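Local coordinates for spike protein P1 (Pseudoalteromonas phage pm2, PDB 2VVE) that forms the receptor-binding spike at the fivefold vertices of the phage capsid, its C-terminal part recognising the host and its N-terminal part associating with the vertex, at residues A[131-136]-A[155-160]; A[103-108]-A[203-208]. One frame throughout, in Å; residues are numbered along the deposited sequence.

Interaction 1. Residues A[131-136]-A[155-160]; sequences LKARVR and PAFYIT
L131 and F157 meet in the core between two facing antiparallel sheets of a jelly-roll-like beta sandwich. The evidence for face-to-face packing is geometric: the strand segments approach to 9.3 Å between axes, their directions differ by 140°, and no hydrogen bond joins them. F157 carries most of the contact. Its CG stands anti to the carbonyl carbon (chi1 -60°), and CB projects into the gap between the sheets. From there CG and CD2 lie beneath CD2 of L131, which sits over one ring face, displaced toward the rim; L131 CD2 is 4.0 Å from the ring centroid of F157 and 21° off the ring normal, a CH-pi contact. Farther out, F157 CE2 reaches L131 CG at 3.8 Å. At the tip, F157 CZ meets the CB of A133 obliquely, while the carbonyl O of K132 approaches near the ring plane, at the edge. L191 and V193 of strand 189-195 also touch this phenylalanine, so the ring is embedded among residues of the opposing sheet. The CB of K132 points away from strand 155-160, and its NZ forms a salt bridge with D237. Two smaller apolar contacts extend the interface: L131 CD2 meets I159 CD1 at 4.1 Å, and toward the other end V135 CG1 lies 4.2 Å from P155 CG.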
loop_
_atom_site.group_PDB
_atom_site.type_symbol
_atom_site.label_atom_id
_atom_site.label_comp_id
_atom_site.label_asym_id
_atom_site.label_seq_id
_atom_site.Cartn_x
_atom_site.Cartn_y
_atom_site.Cartn_z
ATOM N N LEU A 131 -31.640 2.736 -15.871
ATOM C CA LEU A 131 -31.357 3.861 -14.988
ATOM C C LEU A 131 -32.590 4.746 -14.914
ATOM O O LEU A 131 -33.111 5.200 -15.940
ATOM C CB LEU A 131 -30.145 4.658 -15.486
ATOM C CG LEU A 131 -29.579 5.797 -14.625
ATOM C CD1 LEU A 131 -29.131 5.309 -13.253
ATOM C CD2 LEU A 131 -28.412 6.468 -15.339
ATOM N N LYS A 132 -33.044 4.998 -13.693
ATOM C CA LYS A 132 -34.288 5.716 -13.474
ATOM C C LYS A 132 -34.108 6.932 -12.586
ATOM O O LYS A 132 -33.141 7.029 -11.834
ATOM C CB LYS A 132 -35.321 4.793 -12.835
ATOM C CG LYS A 132 -35.819 3.663 -13.724
ATOM C CD LYS A 132 -36.769 2.783 -12.925
ATOM C CE LYS A 132 -37.215 1.552 -13.709
ATOM N NZ LYS A 132 -38.008 0.609 -12.844
ATOM N N ALA A 133 -35.053 7.863 -12.684
ATOM C CA ALA A 133 -35.154 8.939 -11.710
ATOM C C ALA A 133 -36.605 9.277 -11.432
ATOM O O ALA A 133 -37.444 9.246 -12.344
ATOM C CB ALA A 133 -34.406 10.176 -12.181
ATOM N N ARG A 134 -36.883 9.598 -10.171
ATOM C CA ARG A 134 -38.146 10.184 -9.758
ATOM C C ARG A 134 -37.984 11.699 -9.925
ATOM O O ARG A 134 -37.115 12.328 -9.303
ATOM C CB ARG A 134 -38.470 9.791 -8.306
ATOM C CG ARG A 134 -39.698 10.473 -7.723
ATOM C CD ARG A 134 -39.961 10.051 -6.282
ATOM N NE ARG A 134 -41.213 10.635 -5.806
ATOM C CZ ARG A 134 -41.843 10.265 -4.695
ATOM N NH1 ARG A 134 -42.983 10.855 -4.359
ATOM N NH2 ARG A 134 -41.341 9.307 -3.923
ATOM N N VAL A 135 -38.793 12.272 -10.808
ATOM C CA VAL A 135 -38.563 13.633 -11.273
ATOM C C VAL A 135 -39.769 14.512 -10.960
ATOM O O VAL A 135 -40.910 14.148 -11.249
ATOM C CB VAL A 135 -38.217 13.667 -12.805
ATOM C CG1 VAL A 135 -37.994 15.070 -13.268
ATOM C CG2 VAL A 135 -36.975 12.849 -13.105
ATOM N N ARG A 136 -39.501 15.664 -10.354
ATOM C CA ARG A 136 -40.562 16.581 -9.966
ATOM C C ARG A 136 -40.420 17.902 -10.710
ATOM O O ARG A 136 -39.417 18.614 -10.573
ATOM C CB ARG A 136 -40.557 16.805 -8.445
ATOM C CG ARG A 136 -41.690 17.713 -7.939
ATOM C CD ARG A 136 -41.733 17.749 -6.439
ATOM N NE ARG A 136 -41.929 16.410 -5.900
ATOM C CZ ARG A 136 -41.611 16.049 -4.663
ATOM N NH1 ARG A 136 -41.078 16.932 -3.824
ATOM N NH2 ARG A 136 -41.816 14.796 -4.274
ATOM N N PRO A 155 -36.256 16.221 -18.981
ATOM C CA PRO A 155 -35.113 15.861 -18.141
ATOM C C PRO A 155 -34.185 14.881 -18.865
ATOM O O PRO A 155 -34.641 14.120 -19.719
ATOM C CB PRO A 155 -35.760 15.214 -16.907
ATOM C CG PRO A 155 -37.112 14.739 -17.396
ATOM C CD PRO A 155 -37.535 15.728 -18.430
ATOM N N ALA A 156 -32.896 14.925 -18.552
ATOM C CA ALA A 156 -31.939 13.997 -19.168
ATOM C C ALA A 156 -30.851 13.596 -18.188
ATOM O O ALA A 156 -30.644 14.273 -17.170
ATOM C CB ALA A 156 -31.322 14.608 -20.424
ATOM N N PHE A 157 -30.199 12.469 -18.478
ATOM C CA PHE A 157 -28.876 12.181 -17.933
ATOM C C PHE A 157 -27.898 12.444 -19.043
ATOM O O PHE A 157 -28.053 11.890 -20.134
ATOM C CB PHE A 157 -28.736 10.714 -17.531
ATOM C CG PHE A 157 -29.713 10.272 -16.489
ATOM C CD1 PHE A 157 -29.743 10.882 -15.238
ATOM C CD2 PHE A 157 -30.595 9.230 -16.753
ATOM C CE1 PHE A 157 -30.652 10.449 -14.247
ATOM C CE2 PHE A 157 -31.520 8.796 -15.783
ATOM C CZ PHE A 157 -31.538 9.408 -14.526
ATOM N N TYR A 158 -26.912 13.305 -18.776
ATOM C CA TYR A 158 -25.753 13.414 -19.655
ATOM C C TYR A 158 -24.664 12.516 -19.067
ATOM O O TYR A 158 -24.234 12.736 -17.936
ATOM C CB TYR A 158 -25.231 14.855 -19.726
ATOM C CG TYR A 158 -26.111 15.853 -20.450
ATOM C CD1 TYR A 158 -27.258 15.458 -21.166
ATOM C CD2 TYR A 158 -25.793 17.200 -20.422
ATOM C CE1 TYR A 158 -28.047 16.400 -21.823
ATOM C CE2 TYR A 158 -26.570 18.136 -21.069
ATOM C CZ TYR A 158 -27.680 17.747 -21.773
ATOM O OH TYR A 158 -28.408 18.737 -22.415
ATOM N N ILE A 159 -24.216 11.521 -19.829
ATOM C CA ILE A 159 -23.277 10.520 -19.314
ATOM C C ILE A 159 -22.010 10.467 -20.170
ATOM O O ILE A 159 -22.084 10.438 -21.402
ATOM C CB ILE A 159 -23.922 9.109 -19.243
ATOM C CG1 ILE A 159 -25.284 9.170 -18.529
ATOM C CG2 ILE A 159 -22.963 8.100 -18.569
ATOM C CD1 ILE A 159 -25.971 7.806 -18.344
ATOM N N THR A 160 -20.843 10.427 -19.529
ATOM C CA THR A 160 -19.593 10.321 -20.298
ATOM C C THR A 160 -19.583 8.967 -21.042
ATOM O O THR A 160 -19.957 7.947 -20.474
ATOM C CB THR A 160 -18.334 10.454 -19.402
ATOM O OG1 THR A 160 -18.369 9.462 -18.377
ATOM C CG2 THR A 160 -18.256 11.850 -18.747
#

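Interaction 2. Residues A[103-108]-A[203-208]; sequences EGRTAL and RVFPVE
R203 opens the strand segment with its guanidinium near that of R105, the two NH1 atoms of R203 and R105 being 4.3 Å apart. Such proximity of like charges would be unfavourable alone, but E109 forms salt bridges with both NH1 groups and D117 with R203 NE, so the positive charges are probably well compensated. R105 NE is additionally bound to the carbonyl O of T166.

Two residues on, F205 supplies the main packing surface. Its CG is anti to the carbonyl carbon (chi1 -59°), and the ring reaches the helix between R105 and L108, meeting the first at its edge and the second over a face. The CB of L108 is 4.0 Å from the ring centroid of F205 and 26° off the normal, a CH-pi contact displaced toward the rim, and its CD2 lies 3.7 Å from F205 CG. Near the ring plane, R105 CG approaches F205 CZ at 3.8 Å. The aliphatic part of the arginine therefore packs on the aromatic rim while its charged end continues to E109. V207 makes the last contact, its CG1 4.2 Å from L108 CD2.

Within the helical segment, L108 N donates to the O of G104, the N-cap residue, at 3.2 Å. L169 of strand 169-172 touches R105, L108 and F205 and helps enclose the apolar cluster. The geometry is that of a short helix packed by its first turn on one face of an antiparallel sheet in a beta sandwich.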
loop_
_atom_site.group_PDB
_atom_site.type_symbol
_atom_site.label_atom_id
_atom_site.label_comp_id
_atom_site.label_asym_id
_atom_site.label_seq_id
_atom_site.Cartn_x
_atom_site.Cartn_y
_atom_site.Cartn_z
ATOM N N GLU A 103 -22.530 20.623 -23.352
ATOM C CA GLU A 103 -21.327 21.445 -23.484
ATOM C C GLU A 103 -20.074 20.654 -23.095
ATOM O O GLU A 103 -18.937 21.172 -23.123
ATOM C CB GLU A 103 -21.465 22.689 -22.596
ATOM C CG GLU A 103 -22.640 23.603 -22.970
ATOM C CD GLU A 103 -22.295 24.625 -24.036
ATOM O OE1 GLU A 103 -21.412 24.354 -24.881
ATOM O OE2 GLU A 103 -22.921 25.705 -24.030
ATOM N N GLY A 104 -20.289 19.394 -22.735
ATOM C CA GLY A 104 -19.196 18.527 -22.330
ATOM C C GLY A 104 -18.960 18.538 -20.834
ATOM O O GLY A 104 -19.420 19.434 -20.126
ATOM N N ARG A 105 -18.222 17.538 -20.370
ATOM C CA ARG A 105 -18.019 17.309 -18.937
ATOM C C ARG A 105 -17.375 18.501 -18.212
ATOM O O ARG A 105 -17.863 18.946 -17.164
ATOM C CB ARG A 105 -17.173 16.055 -18.736
ATOM C CG ARG A 105 -17.017 15.679 -17.285
ATOM C CD ARG A 105 -15.880 14.652 -17.088
ATOM N NE ARG A 105 -14.576 15.150 -17.518
ATOM C CZ ARG A 105 -13.805 15.996 -16.830
ATOM N NH1 ARG A 105 -14.190 16.478 -15.657
ATOM N NH2 ARG A 105 -12.636 16.369 -17.327
ATOM N N THR A 106 -16.268 19.000 -18.759
ATOM C CA THR A 106 -15.537 20.103 -18.131
ATOM C C THR A 106 -16.447 21.319 -17.900
ATOM O O THR A 106 -16.444 21.906 -16.817
ATOM C CB THR A 106 -14.285 20.481 -18.949
ATOM O OG1 THR A 106 -13.419 19.343 -18.999
ATOM C CG2 THR A 106 -13.541 21.652 -18.311
ATOM N N ALA A 107 -17.255 21.656 -18.900
ATOM C CA ALA A 107 -18.099 22.858 -18.840
ATOM C C ALA A 107 -19.187 22.712 -17.770
ATOM O O ALA A 107 -19.479 23.654 -17.030
ATOM C CB ALA A 107 -18.707 23.144 -20.201
ATOM N N LEU A 108 -19.749 21.515 -17.660
ATOM C CA LEU A 108 -20.826 21.277 -16.696
ATOM C C LEU A 108 -20.283 21.346 -15.264
ATOM O O LEU A 108 -20.905 21.958 -14.381
ATOM C CB LEU A 108 -21.556 19.958 -16.986
ATOM C CG LEU A 108 -22.838 20.159 -17.818
ATOM C CD1 LEU A 108 -22.587 20.794 -19.212
ATOM C CD2 LEU A 108 -23.664 18.869 -17.953
ATOM N N ARG A 203 -19.360 9.226 -15.541
ATOM C CA ARG A 203 -19.923 10.350 -14.784
ATOM C C ARG A 203 -21.267 10.750 -15.388
ATOM O O ARG A 203 -21.407 10.838 -16.619
ATOM C CB ARG A 203 -18.961 11.536 -14.777
ATOM C CG ARG A 203 -19.393 12.720 -13.917
ATOM C CD ARG A 203 -18.167 13.494 -13.439
ATOM N NE ARG A 203 -17.406 12.700 -12.458
ATOM C CZ ARG A 203 -16.241 13.060 -11.926
ATOM N NH1 ARG A 203 -15.678 14.202 -12.282
ATOM N NH2 ARG A 203 -15.641 12.270 -11.034
ATOM N N VAL A 204 -22.239 10.985 -14.504
ATOM C CA VAL A 204 -23.631 11.262 -14.890
ATOM C C VAL A 204 -24.106 12.609 -14.345
ATOM O O VAL A 204 -24.043 12.847 -13.136
ATOM C CB VAL A 204 -24.599 10.146 -14.375
ATOM C CG1 VAL A 204 -26.029 10.402 -14.870
ATOM C CG2 VAL A 204 -24.110 8.756 -14.782
ATOM N N PHE A 205 -24.587 13.476 -15.242
ATOM C CA PHE A 205 -25.159 14.783 -14.880
ATOM C C PHE A 205 -26.685 14.777 -15.116
ATOM O O PHE A 205 -27.146 14.796 -16.272
ATOM C CB PHE A 205 -24.542 15.920 -15.715
ATOM C CG PHE A 205 -23.048 16.064 -15.585
ATOM C CD1 PHE A 205 -22.509 17.039 -14.744
ATOM C CD2 PHE A 205 -22.181 15.267 -16.334
ATOM C CE1 PHE A 205 -21.127 17.198 -14.632
ATOM C CE2 PHE A 205 -20.792 15.422 -16.223
ATOM C CZ PHE A 205 -20.269 16.380 -15.367
ATOM N N PRO A 206 -27.479 14.724 -14.036
ATOM C CA PRO A 206 -28.926 14.903 -14.195
ATOM C C PRO A 206 -29.252 16.371 -14.487
ATOM O O PRO A 206 -28.924 17.260 -13.688
ATOM C CB PRO A 206 -29.494 14.453 -12.833
ATOM C CG PRO A 206 -28.364 13.727 -12.142
ATOM C CD PRO A 206 -27.123 14.426 -12.635
ATOM N N VAL A 207 -29.881 16.619 -15.635
ATOM C CA VAL A 207 -30.125 17.989 -16.099
ATOM C C VAL A 207 -31.510 18.209 -16.679
ATOM O O VAL A 207 -32.200 17.247 -17.066
ATOM C CB VAL A 207 -29.095 18.415 -17.197
ATOM C CG1 VAL A 207 -27.667 18.273 -16.692
ATOM C CG2 VAL A 207 -29.303 17.619 -18.488
ATOM N N GLU A 208 -31.907 19.486 -16.756
ATOM C CA GLU A 208 -33.053 19.892 -17.575
ATOM C C GLU A 208 -32.526 20.375 -18.943
ATOM O O GLU A 208 -31.680 21.272 -18.991
ATOM C CB GLU A 208 -33.841 21.004 -16.867
ATOM C CG GLU A 208 -35.024 21.548 -17.694
ATOM C CD GLU A 208 -35.964 20.443 -18.189
ATOM O OE1 GLU A 208 -36.611 19.763 -17.346
ATOM O OE2 GLU A 208 -36.056 20.257 -19.425
#

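In the fold
The centres of interactions 1 and 2 lie about 11 Å apart, and both belong to the same jelly-roll-like domain. Along the chain the order is 103-108, 131-136, 155-160, 203-208, so both strands of interaction 1 come between the helix and the strand of interaction 2. Strands 151-160 and 200-208 are antiparallel neighbours in one sheet: probable hydrogen bonds join F205 N to Y158 O and A156 N to V207 O, both 2.8 Å. Alternation along 155-160 sends F157 to the facing sheet and Y158 toward L108. Packed on both faces, the shared sheet ties strand 129-137 and helix 105-110 into one compact domain, probably part of the receptor-binding end.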